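Local coordinates for protein tautomerase (Bordetella trematum, PDB 6VVR) that belongs to the tautomerase superfamily and assembles as a trimer of subunits built on the beta-alpha-beta fold of the MIF clan, at residues Ala48-Ala53 / Ala58-Val63. Sequence-based numbering, arbitrary orientation.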
# COMPACT_ATOMS: atom_id res chain seq x y z
N ALA A 48 17.21 10.17 1.64
CA ALA A 48 16.57 11.45 1.34
C ALA A 48 15.08 11.31 1.11
O ALA A 48 14.36 12.31 1.15
CB ALA A 48 17.20 12.09 0.11
N ASP A 49 14.58 10.09 0.88
CA ASP A 49 13.18 9.87 0.55
C ASP A 49 12.36 9.37 1.74
O ASP A 49 11.22 8.92 1.54
CB ASP A 49 13.06 8.90 -0.63
CG ASP A 49 13.56 9.51 -1.94
OD1 ASP A 49 13.42 10.74 -2.11
OD2 ASP A 49 14.07 8.76 -2.80
N VAL A 50 12.89 9.43 2.95
CA VAL A 50 12.16 9.03 4.15
C VAL A 50 12.25 10.13 5.20
O VAL A 50 13.24 10.87 5.27
CB VAL A 50 12.66 7.69 4.73
CG1 VAL A 50 12.82 6.64 3.65
CG2 VAL A 50 13.94 7.88 5.49
N ILE A 51 11.21 10.22 6.02
CA ILE A 51 11.22 11.07 7.20
C ILE A 51 10.55 10.29 8.34
O ILE A 51 9.51 9.66 8.14
CB ILE A 51 10.52 12.43 6.95
CG1 ILE A 51 10.67 13.36 8.17
CG2 ILE A 51 9.07 12.25 6.57
CD1 ILE A 51 10.25 14.82 7.91
N VAL A 52 11.19 10.31 9.51
CA VAL A 52 10.67 9.63 10.70
C VAL A 52 10.72 10.62 11.85
O VAL A 52 11.80 11.11 12.20
CB VAL A 52 11.50 8.38 11.06
CG1 VAL A 52 11.02 7.80 12.41
CG2 VAL A 52 11.41 7.32 9.95
N ALA A 53 9.56 10.91 12.43
CA ALA A 53 9.47 11.81 13.58
C ALA A 53 10.11 13.16 13.26
O ALA A 53 10.80 13.76 14.09
CB ALA A 53 10.09 11.19 14.84
N ALA A 58 16.28 9.48 8.60
CA ALA A 58 16.34 8.53 9.70
C ALA A 58 15.96 7.14 9.20
O ALA A 58 15.16 6.99 8.28
CB ALA A 58 15.41 8.96 10.83
N ALA A 59 16.56 6.13 9.80
CA ALA A 59 16.34 4.77 9.33
C ALA A 59 14.94 4.29 9.71
O ALA A 59 14.39 4.65 10.76
CB ALA A 59 17.39 3.83 9.91
N MET A 60 14.35 3.49 8.82
CA MET A 60 13.07 2.85 9.09
C MET A 60 13.00 1.54 8.31
O MET A 60 13.71 1.34 7.32
CB MET A 60 11.88 3.75 8.73
CG MET A 60 11.70 4.03 7.25
SD MET A 60 10.73 2.74 6.42
CE MET A 60 11.60 2.65 4.84
N ALA A 61 12.14 0.66 8.79
CA ALA A 61 11.65 -0.46 8.00
C ALA A 61 10.16 -0.56 8.24
O ALA A 61 9.66 -0.21 9.32
CB ALA A 61 12.34 -1.79 8.35
N LEU A 62 9.44 -1.01 7.22
CA LEU A 62 7.99 -1.09 7.28
C LEU A 62 7.52 -2.37 6.61
O LEU A 62 7.91 -2.64 5.47
CB LEU A 62 7.35 0.13 6.60
CG LEU A 62 5.82 0.08 6.50
CD1 LEU A 62 5.18 0.19 7.90
CD2 LEU A 62 5.32 1.18 5.57
N VAL A 63 6.71 -3.15 7.32
CA VAL A 63 6.08 -4.35 6.75
C VAL A 63 4.57 -4.11 6.74
O VAL A 63 3.95 -4.00 7.80
CB VAL A 63 6.43 -5.62 7.55
CG1 VAL A 63 5.81 -6.85 6.89
CG2 VAL A 63 7.95 -5.80 7.67
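Val-50 and Val-52, on one face of the short strand 50-52, meet Ala-58 and Met-60 as the chain returns from the beta hairpin 50-56 toward the core strand 61-68 of this tautomerase-superfamily fold. No hydrogen bond joins 48-53 to 58-63; the evidence for contact is a small set of side-chain approaches, and together the two segments bury 229 Å², both sides summed. Both valines direct their CB toward 58-63, whereas Ile-51 between them points away, the alternation expected of an extended strand.

Val-52 makes two of the three apolar approaches, each with a different atom. Its CB lies 4.0 Å from the Ala-58 CB, while its CG2 branch reaches on along the chain to the Met-60 CB at 3.8 Å. The first torsion explains the division: CG1 is anti to the backbone N (chi1 173°), which leaves CG2 beside that N and directed at Met-60. The Val-52 and Met-60 side chains run at a slant to each other rather than alongside. The methionine chain is bent at chi2 (86°) and chi3 (-142°), and its CE methyl ends 4.3 Å from Val-50 CG1, a looser approach. Met-60 thus meets one valine with the root of its side chain and the other with its end.

Val-50 and Met-60 also both touch Met-8 of strand 2-8, which ties this packing to the main sheet. Strand 50-52 pairs antiparallel with a strand of the second subunit, and Arg-39 of that subunit packs on Val-52 and Met-60, so the contact borders the trimer interface.

Beside the hairpin, the Val-50 CG2 methyl presses against a buried carbonyl oxygen that has no hydrogen-bonding partner in the model: Val-50 CG2 to Ala-58 O is 3.2 Å.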